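Local coordinates for piwi domain-containing protein (Vanderwaltozyma polyspora, PDB 5THE) that probably binds guide RNA as an Argonaute, with this chain forming the C-terminal lobe of that protein in complex with RNA, at residues A[184-189]-A[236-241]; A[202-207]-A[213-218]; A[207-212]-A[503-508]. One frame throughout, in Å; residues are numbered along the deposited sequence.

Overall arrangement
All three contacts are buried; they differ in chemistry and in what they join. Interactions 1 and 2 involve neighbouring strands of one parallel sheet, 185-191 and 215-219, and bring lysines to the RNA from two different helices. Interactions 2 and 3 share Thr207 and helix 197-210, and their centres are about 8 Å apart. Interaction 1 is mostly aromatic and methionine packing, with a lysine turned off toward the phosphates. Interaction 2 is the polar one, where side chain and backbone together hold the 5' phosphate. Interaction 3 lies further from the RNA and ties the helix end to helix 490-515 through a phenyl ring.

Interaction 1 of 3, residues A[184-189]-A[236-241]; sequences NTYILY and MKMNLK. With nucleotides of chain B.
Tyr186 points from its strand toward helix 228-241 and carries most of the contact with Met238 and Lys241. Its CG is anti to the backbone N (chi1 -163°), which sends the phenol straight out to the helix backbone, where Tyr186 OH lies 3.5 Å from Met238 CA. This is the tight part. Met238 CG comes within 3.6 Å of Tyr186 CZ, and Met238 SD sits 4.7 Å from the ring centroid in an oblique Met-aromatic contact. Lys241 puts CB at the ring edge, and its extended chain then crosses the phenol at about a right angle, bringing Lys241 CD to 3.1 Å from Tyr186 OH. The polar ends bond elsewhere: the hydroxyl probably to Ser216 OG, at an unusually short separation, and the ammonium to Asn215 O. An alanine here would remove the ring and would probably open a gap beside Met238 CG and the Lys241 chain.

The other end is thinner, a single methyl meeting of Leu188 CD1 with Met238 CE at 4.0 Å. The end of Lys237 leads off from the strand; its bent chain takes NZ to 2.8 Å from OP2 of U1 of chain B, while the same NZ is 2.7 Å from OP1 of A3 of chain B. Ile549 O also accepts from it, so one ammonium links two phosphates of the bound RNA to the chain's C-terminus.

Strand 185-191 runs between strands 77-85 and 215-219 in a parallel sheet. Helix 228-241 covers Tyr186 and Ser216, while helix 169-179 receives Ile187 and Tyr189.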
# COMPACT_ATOMS: atom_id res chain seq x y z
N ASN A 184 3.10 -21.63 -13.12
CA ASN A 184 3.46 -20.45 -13.90
C ASN A 184 2.20 -19.82 -14.49
O ASN A 184 2.18 -19.35 -15.63
CB ASN A 184 4.48 -20.83 -14.98
CG ASN A 184 4.92 -19.66 -15.84
OD1 ASN A 184 4.98 -18.52 -15.39
ND2 ASN A 184 5.22 -19.95 -17.10
N THR A 185 1.12 -19.82 -13.71
CA THR A 185 -0.16 -19.34 -14.22
C THR A 185 -0.71 -18.23 -13.32
O THR A 185 -0.80 -18.39 -12.10
CB THR A 185 -1.17 -20.48 -14.35
OG1 THR A 185 -0.80 -21.30 -15.46
CG2 THR A 185 -2.56 -19.94 -14.59
N TYR A 186 -1.05 -17.11 -13.95
CA TYR A 186 -1.68 -15.98 -13.30
C TYR A 186 -3.15 -15.99 -13.68
O TYR A 186 -3.48 -16.11 -14.86
CB TYR A 186 -1.03 -14.66 -13.74
CG TYR A 186 -1.34 -13.50 -12.83
CD1 TYR A 186 -2.59 -12.88 -12.88
CD2 TYR A 186 -0.41 -13.04 -11.91
CE1 TYR A 186 -2.90 -11.83 -12.04
CE2 TYR A 186 -0.70 -11.99 -11.06
CZ TYR A 186 -1.94 -11.39 -11.13
OH TYR A 186 -2.25 -10.35 -10.30
N ILE A 187 -4.03 -15.89 -12.69
CA ILE A 187 -5.46 -15.93 -12.94
C ILE A 187 -6.00 -14.52 -13.10
O ILE A 187 -5.74 -13.66 -12.26
CB ILE A 187 -6.20 -16.66 -11.82
CG1 ILE A 187 -5.85 -18.14 -11.81
CG2 ILE A 187 -7.71 -16.47 -12.00
CD1 ILE A 187 -6.21 -18.78 -10.51
N LEU A 188 -6.78 -14.30 -14.15
CA LEU A 188 -7.52 -13.05 -14.32
C LEU A 188 -9.01 -13.36 -14.17
O LEU A 188 -9.62 -13.97 -15.06
CB LEU A 188 -7.22 -12.41 -15.67
CG LEU A 188 -8.01 -11.14 -15.98
CD1 LEU A 188 -7.77 -10.07 -14.91
CD2 LEU A 188 -7.67 -10.64 -17.39
N TYR A 189 -9.58 -12.98 -13.04
CA TYR A 189 -11.02 -13.10 -12.88
C TYR A 189 -11.69 -11.93 -13.59
O TYR A 189 -11.40 -10.77 -13.30
CB TYR A 189 -11.39 -13.12 -11.40
CG TYR A 189 -10.99 -14.38 -10.67
CD1 TYR A 189 -11.50 -15.62 -11.06
CD2 TYR A 189 -10.15 -14.33 -9.55
CE1 TYR A 189 -11.16 -16.77 -10.39
CE2 TYR A 189 -9.80 -15.49 -8.87
CZ TYR A 189 -10.31 -16.71 -9.30
OH TYR A 189 -9.97 -17.87 -8.63
N MET A 236 0.29 -3.19 -13.52
CA MET A 236 1.11 -2.72 -12.40
C MET A 236 0.93 -3.63 -11.21
O MET A 236 1.91 -4.08 -10.59
CB MET A 236 0.74 -1.28 -12.04
CG MET A 236 1.15 -0.26 -13.12
SD MET A 236 0.91 1.45 -12.62
CE MET A 236 2.46 1.85 -11.80
N LYS A 237 -0.32 -3.96 -10.91
CA LYS A 237 -0.63 -4.81 -9.76
C LYS A 237 -0.15 -6.23 -9.99
O LYS A 237 0.43 -6.84 -9.09
CB LYS A 237 -2.15 -4.77 -9.49
CG LYS A 237 -2.63 -3.38 -9.07
CD LYS A 237 -3.95 -2.95 -9.74
CE LYS A 237 -5.15 -3.79 -9.29
NZ LYS A 237 -5.46 -3.68 -7.82
N MET A 238 -0.38 -6.77 -11.19
CA MET A 238 0.10 -8.12 -11.51
C MET A 238 1.60 -8.21 -11.32
O MET A 238 2.10 -9.16 -10.70
CB MET A 238 -0.27 -8.47 -12.94
CG MET A 238 -1.78 -8.49 -13.20
SD MET A 238 -2.09 -8.87 -14.93
CE MET A 238 -3.86 -9.24 -14.91
N ASN A 239 2.33 -7.24 -11.86
CA ASN A 239 3.78 -7.27 -11.80
C ASN A 239 4.27 -7.31 -10.36
O ASN A 239 5.18 -8.06 -10.02
CB ASN A 239 4.37 -6.06 -12.53
CG ASN A 239 5.89 -6.17 -12.75
OD1 ASN A 239 6.60 -5.18 -12.70
ND2 ASN A 239 6.36 -7.35 -13.05
N LEU A 240 3.64 -6.51 -9.48
CA LEU A 240 3.99 -6.56 -8.05
C LEU A 240 3.73 -7.95 -7.48
O LEU A 240 4.58 -8.50 -6.76
CB LEU A 240 3.21 -5.50 -7.27
CG LEU A 240 3.61 -4.05 -7.58
CD1 LEU A 240 2.66 -3.07 -6.89
CD2 LEU A 240 5.08 -3.77 -7.20
N LYS A 241 2.55 -8.53 -7.77
CA LYS A 241 2.23 -9.87 -7.29
C LYS A 241 3.22 -10.90 -7.81
O LYS A 241 3.53 -11.87 -7.12
CB LYS A 241 0.80 -10.24 -7.68
CG LYS A 241 -0.23 -9.56 -6.79
CD LYS A 241 -1.60 -9.58 -7.41
CE LYS A 241 -2.67 -9.12 -6.43
NZ LYS A 241 -4.02 -9.09 -7.09
P A B 2 -11.93 -2.71 -11.91
OP1 A B 2 -12.86 -1.72 -11.31
OP2 A B 2 -12.10 -3.18 -13.32
O5' A B 2 -10.45 -2.16 -11.73
C5' A B 2 -9.32 -3.02 -11.87
C4' A B 2 -8.07 -2.23 -12.12
O4' A B 2 -8.15 -1.62 -13.43
C3' A B 2 -7.83 -1.06 -11.19
O3' A B 2 -7.28 -1.44 -9.97
C2' A B 2 -6.92 -0.16 -12.02
O2' A B 2 -5.61 -0.70 -12.06
C1' A B 2 -7.54 -0.34 -13.40
N9 A B 2 -8.61 0.64 -13.68
C8 A B 2 -9.94 0.52 -13.36
N7 A B 2 -10.68 1.51 -13.77
C5 A B 2 -9.77 2.32 -14.45
C6 A B 2 -9.95 3.52 -15.12
N6 A B 2 -11.15 4.10 -15.21
N1 A B 2 -8.85 4.10 -15.69
C2 A B 2 -7.67 3.46 -15.56
N3 A B 2 -7.38 2.31 -14.94
C4 A B 2 -8.49 1.80 -14.40
OP3 U B 1 -7.92 -6.72 -6.10
P U B 1 -7.97 -6.94 -7.56
OP1 U B 1 -7.80 -8.38 -7.85
OP2 U B 1 -7.05 -6.00 -8.22
O5' U B 1 -9.44 -6.60 -8.04
C5' U B 1 -9.85 -5.27 -8.29
C4' U B 1 -11.07 -5.28 -9.16
O4' U B 1 -12.16 -5.93 -8.44
C3' U B 1 -11.59 -3.92 -9.60
O3' U B 1 -11.99 -4.01 -10.97
C2' U B 1 -12.80 -3.69 -8.69
O2' U B 1 -13.79 -2.85 -9.24
C1' U B 1 -13.31 -5.11 -8.47
N1 U B 1 -14.05 -5.28 -7.20
C2 U B 1 -15.34 -5.74 -7.26
O2 U B 1 -15.86 -6.04 -8.31
N3 U B 1 -15.99 -5.86 -6.05
C4 U B 1 -15.46 -5.56 -4.81
O4 U B 1 -16.16 -5.72 -3.80
C5 U B 1 -14.12 -5.07 -4.83
C6 U B 1 -13.48 -4.94 -6.00
P A B 3 -7.64 -0.62 -8.65
OP1 A B 3 -6.96 -1.42 -7.57
OP2 A B 3 -9.10 -0.35 -8.58
O5' A B 3 -6.88 0.77 -8.85
C5' A B 3 -5.47 0.80 -8.95
C4' A B 3 -4.98 2.14 -9.43
O4' A B 3 -5.38 2.38 -10.81
C3' A B 3 -5.53 3.35 -8.69
O3' A B 3 -4.85 3.54 -7.47
C2' A B 3 -5.31 4.47 -9.69
O2' A B 3 -3.94 4.86 -9.69
C1' A B 3 -5.63 3.75 -11.00
N9 A B 3 -7.05 3.92 -11.29
C8 A B 3 -8.11 3.22 -10.75
N7 A B 3 -9.27 3.64 -11.17
C5 A B 3 -8.95 4.68 -12.03
C6 A B 3 -9.77 5.52 -12.78
N6 A B 3 -11.11 5.41 -12.76
N1 A B 3 -9.14 6.46 -13.52
C2 A B 3 -7.79 6.52 -13.50
N3 A B 3 -6.91 5.79 -12.82
C4 A B 3 -7.58 4.88 -12.10

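Interaction 2 of 3, residues A[202-207]-A[213-218]; sequences RLKYIT and ALNSCV. With nucleotides of chain B.
Lys204 and Asn215 meet at the 5'-phosphate pocket, within the beta-alpha-beta unit of strand 185-191, helix 197-210 and strand 215-219; such a pocket is the hallmark of the Argonaute MID domain. Lys204, bent at chi2, brings NZ within 2.7 Å of OP1 of U1 of chain B. The same NZ bonds to Asn215 OD1 at 2.8 Å, coming from above the carbonyl plane, 49° out of it. Cys217 N gives OP1 of U1 a second bond, also 2.7 Å, so this phosphate oxygen is gripped by a side chain and a backbone amide together.

Asn215 is turned back on its own backbone: with CG between N and the carbonyl carbon (chi1 69°), ND2 reaches Ala213 O at 3.0 Å with the acceptor in the amide plane. That bond, with a second from ND2 to Asp208 OD1, holds the amide's rotation and points OD1 at the lysine, so Asn215 probably acts as a second-shell residue positioning it. Thr207 CG2 presses on the amide from the helix, 3.3 Å from Asn215 ND2, and Ala213 N returns a 2.9 Å bond to Thr207 O. Leu203 O accepts from both N and OG1 of Thr207, whose hydroxyl also meets Tyr189 OH.

Leu203 CD1 touches Cys217 SG, and the same leucine packs against Tyr189 and Leu191 of strand 185-191 and Leu174 of helix 169-179.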
# COMPACT_ATOMS: atom_id res chain seq x y z
N ARG A 202 -15.39 -13.78 -1.68
CA ARG A 202 -15.24 -15.22 -1.77
C ARG A 202 -14.16 -15.60 -2.78
O ARG A 202 -13.41 -16.55 -2.55
CB ARG A 202 -16.58 -15.85 -2.15
CG ARG A 202 -16.60 -17.35 -1.99
CD ARG A 202 -16.67 -17.72 -0.53
NE ARG A 202 -16.71 -19.16 -0.33
CZ ARG A 202 -16.80 -19.74 0.86
NH1 ARG A 202 -16.89 -19.01 1.96
NH2 ARG A 202 -16.81 -21.06 0.94
N LEU A 203 -14.07 -14.88 -3.90
CA LEU A 203 -13.00 -15.15 -4.86
C LEU A 203 -11.63 -14.99 -4.22
O LEU A 203 -10.74 -15.83 -4.43
CB LEU A 203 -13.11 -14.22 -6.06
CG LEU A 203 -14.12 -14.61 -7.13
CD1 LEU A 203 -14.15 -13.55 -8.20
CD2 LEU A 203 -13.78 -15.98 -7.73
N LYS A 204 -11.43 -13.93 -3.45
CA LYS A 204 -10.16 -13.73 -2.79
C LYS A 204 -9.97 -14.73 -1.65
O LYS A 204 -8.87 -15.25 -1.45
CB LYS A 204 -10.05 -12.29 -2.29
CG LYS A 204 -10.04 -11.26 -3.43
CD LYS A 204 -8.86 -11.51 -4.38
CE LYS A 204 -8.67 -10.33 -5.33
NZ LYS A 204 -7.50 -10.52 -6.27
N TYR A 205 -11.04 -15.02 -0.92
CA TYR A 205 -10.97 -16.01 0.14
C TYR A 205 -10.50 -17.36 -0.40
O TYR A 205 -9.62 -18.00 0.19
CB TYR A 205 -12.33 -16.15 0.79
CG TYR A 205 -12.43 -17.21 1.85
CD1 TYR A 205 -11.96 -16.97 3.13
CD2 TYR A 205 -13.02 -18.44 1.58
CE1 TYR A 205 -12.07 -17.93 4.12
CE2 TYR A 205 -13.13 -19.41 2.56
CZ TYR A 205 -12.65 -19.15 3.83
OH TYR A 205 -12.74 -20.09 4.83
N ILE A 206 -11.07 -17.79 -1.52
CA ILE A 206 -10.66 -19.05 -2.11
C ILE A 206 -9.26 -18.94 -2.70
O ILE A 206 -8.40 -19.78 -2.45
CB ILE A 206 -11.68 -19.47 -3.18
CG1 ILE A 206 -13.01 -19.83 -2.53
CG2 ILE A 206 -11.14 -20.61 -4.00
CD1 ILE A 206 -14.17 -19.83 -3.53
N THR A 207 -9.03 -17.90 -3.50
CA THR A 207 -7.84 -17.90 -4.34
C THR A 207 -6.61 -17.41 -3.58
O THR A 207 -5.53 -18.01 -3.71
CB THR A 207 -8.10 -17.06 -5.58
OG1 THR A 207 -9.38 -17.43 -6.12
CG2 THR A 207 -7.03 -17.33 -6.63
N ALA A 213 -3.01 -18.72 -4.88
CA ALA A 213 -2.76 -18.58 -6.31
C ALA A 213 -2.81 -17.10 -6.68
O ALA A 213 -3.71 -16.38 -6.23
CB ALA A 213 -3.76 -19.38 -7.13
N LEU A 214 -1.83 -16.64 -7.46
CA LEU A 214 -1.82 -15.26 -7.91
C LEU A 214 -3.03 -14.98 -8.78
O LEU A 214 -3.36 -15.75 -9.68
CB LEU A 214 -0.53 -14.98 -8.70
CG LEU A 214 0.79 -15.06 -7.94
CD1 LEU A 214 1.90 -14.55 -8.84
CD2 LEU A 214 0.74 -14.26 -6.62
N ASN A 215 -3.70 -13.86 -8.53
CA ASN A 215 -4.89 -13.54 -9.29
C ASN A 215 -5.18 -12.05 -9.19
O ASN A 215 -4.87 -11.42 -8.18
CB ASN A 215 -6.12 -14.34 -8.79
CG ASN A 215 -6.59 -13.89 -7.41
OD1 ASN A 215 -7.59 -13.18 -7.28
ND2 ASN A 215 -5.84 -14.28 -6.37
N SER A 216 -5.81 -11.52 -10.23
CA SER A 216 -6.40 -10.19 -10.21
C SER A 216 -7.82 -10.28 -10.74
O SER A 216 -8.15 -11.14 -11.57
CB SER A 216 -5.59 -9.18 -11.06
OG SER A 216 -4.24 -9.12 -10.65
N CYS A 217 -8.66 -9.38 -10.26
CA CYS A 217 -10.00 -9.23 -10.78
C CYS A 217 -10.10 -8.01 -11.67
O CYS A 217 -9.41 -7.00 -11.49
CB CYS A 217 -11.03 -9.09 -9.65
SG CYS A 217 -11.12 -10.55 -8.67
N VAL A 218 -11.04 -8.08 -12.59
CA VAL A 218 -11.27 -7.01 -13.53
C VAL A 218 -12.78 -7.00 -13.79
O VAL A 218 -13.39 -8.06 -13.92
CB VAL A 218 -10.39 -7.30 -14.76
CG1 VAL A 218 -11.12 -7.95 -15.92
CG2 VAL A 218 -9.49 -6.17 -15.11
OP3 U B 1 -7.92 -6.72 -6.10
P U B 1 -7.97 -6.94 -7.56
OP1 U B 1 -7.80 -8.38 -7.85
OP2 U B 1 -7.05 -6.00 -8.22
O5' U B 1 -9.44 -6.60 -8.04
C5' U B 1 -9.85 -5.27 -8.29
C4' U B 1 -11.07 -5.28 -9.16
O4' U B 1 -12.16 -5.93 -8.44
C3' U B 1 -11.59 -3.92 -9.60
O3' U B 1 -11.99 -4.01 -10.97
C2' U B 1 -12.80 -3.69 -8.69
O2' U B 1 -13.79 -2.85 -9.24
C1' U B 1 -13.31 -5.11 -8.47
N1 U B 1 -14.05 -5.28 -7.20
C2 U B 1 -15.34 -5.74 -7.26
O2 U B 1 -15.86 -6.04 -8.31
N3 U B 1 -15.99 -5.86 -6.05
C4 U B 1 -15.46 -5.56 -4.81
O4 U B 1 -16.16 -5.72 -3.80
C5 U B 1 -14.12 -5.07 -4.83
C6 U B 1 -13.48 -4.94 -6.00

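Interaction 3 of 3, residues A[207-212]-A[503-508]; sequences TDLKFG and TCFFKA
Leu209 and Asp208 both touch the ring of Phe505. Leu209 CD1 lies over one face, 3.6 Å from Phe505 CG, in a CH-pi contact 29° off the ring normal. Leu209 CB stands over the centre of the same face, so the side chain runs over the ring and back toward the base of Phe505, with CD1 also 3.7 Å from Phe505 CB. With chi1 at -179°, the isobutyl group of the leucine extends opposite its amide nitrogen, which holds the branch out toward helix 490-515.

Asp208 meets the far end of the ring. Its CB is 3.6 Å from Phe505 CZ, and OD2 lies in the ring plane at the edge, 3.8 Å from Phe505 CZ. The carboxylate stands nearly upright to the ring, the two planes 85° apart.

One step outward, both carboxylate oxygens have partners. OD2 makes a salt bridge with Arg501, on the same helix as Phe505, and OD1 accepts from Asn215 ND2. Val538 also touches Phe505, and the backbone of Leu209 bonds with Asn539.

The contact therefore joins the end of helix 197-210, in what is probably the MID part of the lobe, to long helix 490-515. Its chemistry is mixed: apolar over the ring face, with a carboxylate oxygen at its edge that is salt-bridged to Arg501. An oxygen beside the ring's C-H rim is probably mildly favourable, and the carboxylate, tied to that arginine, likely stays charged while it steadies Asn215.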
# COMPACT_ATOMS: atom_id res chain seq x y z
N THR A 207 -9.03 -17.90 -3.50
CA THR A 207 -7.84 -17.90 -4.34
C THR A 207 -6.61 -17.41 -3.58
O THR A 207 -5.53 -18.01 -3.71
CB THR A 207 -8.10 -17.06 -5.58
OG1 THR A 207 -9.38 -17.43 -6.12
CG2 THR A 207 -7.03 -17.33 -6.63
N ASP A 208 -6.73 -16.34 -2.79
CA ASP A 208 -5.61 -15.92 -1.95
C ASP A 208 -5.45 -16.87 -0.77
O ASP A 208 -4.39 -17.48 -0.58
CB ASP A 208 -5.81 -14.50 -1.39
CG ASP A 208 -5.86 -13.41 -2.44
OD1 ASP A 208 -5.47 -13.62 -3.62
OD2 ASP A 208 -6.30 -12.30 -2.05
N LEU A 209 -6.50 -17.00 0.03
CA LEU A 209 -6.32 -17.59 1.36
C LEU A 209 -6.24 -19.11 1.29
O LEU A 209 -5.35 -19.72 1.89
CB LEU A 209 -7.44 -17.10 2.28
CG LEU A 209 -7.41 -17.58 3.73
CD1 LEU A 209 -8.03 -16.53 4.60
CD2 LEU A 209 -8.17 -18.91 3.86
N LYS A 210 -7.17 -19.76 0.57
CA LYS A 210 -7.14 -21.21 0.50
C LYS A 210 -5.99 -21.72 -0.37
O LYS A 210 -5.21 -22.57 0.06
CB LYS A 210 -8.49 -21.74 -0.01
CG LYS A 210 -9.62 -21.65 1.03
CD LYS A 210 -9.09 -22.00 2.42
CE LYS A 210 -10.05 -22.87 3.22
NZ LYS A 210 -11.34 -22.18 3.47
N PHE A 211 -5.87 -21.20 -1.60
CA PHE A 211 -4.91 -21.77 -2.55
C PHE A 211 -3.62 -20.98 -2.69
O PHE A 211 -2.61 -21.55 -3.14
CB PHE A 211 -5.54 -21.91 -3.94
CG PHE A 211 -6.51 -23.03 -4.04
CD1 PHE A 211 -7.81 -22.87 -3.58
CD2 PHE A 211 -6.12 -24.26 -4.56
CE1 PHE A 211 -8.71 -23.91 -3.65
CE2 PHE A 211 -7.02 -25.30 -4.64
CZ PHE A 211 -8.32 -25.13 -4.19
N GLY A 212 -3.60 -19.71 -2.32
CA GLY A 212 -2.39 -18.93 -2.53
C GLY A 212 -2.02 -18.85 -4.00
O GLY A 212 -0.83 -18.93 -4.34
N THR A 503 -10.19 -8.18 5.88
CA THR A 503 -11.63 -8.07 6.12
C THR A 503 -12.43 -8.90 5.12
O THR A 503 -13.38 -9.58 5.50
CB THR A 503 -12.03 -6.60 6.06
OG1 THR A 503 -11.28 -5.86 7.05
CG2 THR A 503 -13.51 -6.42 6.33
N CYS A 504 -12.06 -8.85 3.83
CA CYS A 504 -12.64 -9.77 2.85
C CYS A 504 -12.61 -11.20 3.36
O CYS A 504 -13.62 -11.92 3.29
CB CYS A 504 -11.88 -9.70 1.52
SG CYS A 504 -11.98 -8.13 0.68
N PHE A 505 -11.45 -11.65 3.85
CA PHE A 505 -11.33 -13.02 4.32
C PHE A 505 -12.26 -13.27 5.49
O PHE A 505 -12.95 -14.30 5.55
CB PHE A 505 -9.89 -13.33 4.73
CG PHE A 505 -8.88 -13.17 3.63
CD1 PHE A 505 -9.23 -13.31 2.30
CD2 PHE A 505 -7.55 -12.90 3.95
CE1 PHE A 505 -8.28 -13.17 1.29
CE2 PHE A 505 -6.59 -12.77 2.95
CZ PHE A 505 -6.96 -12.91 1.62
N PHE A 506 -12.29 -12.34 6.46
CA PHE A 506 -13.16 -12.49 7.62
C PHE A 506 -14.62 -12.60 7.19
O PHE A 506 -15.35 -13.51 7.62
CB PHE A 506 -12.97 -11.31 8.57
CG PHE A 506 -13.80 -11.39 9.83
CD1 PHE A 506 -15.15 -11.06 9.82
CD2 PHE A 506 -13.23 -11.78 11.03
CE1 PHE A 506 -15.91 -11.12 10.97
CE2 PHE A 506 -13.98 -11.84 12.18
CZ PHE A 506 -15.32 -11.52 12.15
N LYS A 507 -15.04 -11.70 6.29
CA LYS A 507 -16.43 -11.64 5.86
C LYS A 507 -16.83 -12.86 5.03
O LYS A 507 -17.97 -13.33 5.13
CB LYS A 507 -16.66 -10.35 5.07
CG LYS A 507 -16.77 -9.11 5.94
CD LYS A 507 -16.73 -7.82 5.11
CE LYS A 507 -17.73 -7.84 3.96
NZ LYS A 507 -19.13 -7.69 4.43
N ALA A 508 -15.93 -13.37 4.18
CA ALA A 508 -16.29 -14.50 3.33
C ALA A 508 -16.56 -15.77 4.12
O ALA A 508 -17.24 -16.67 3.62
CB ALA A 508 -15.19 -14.77 2.30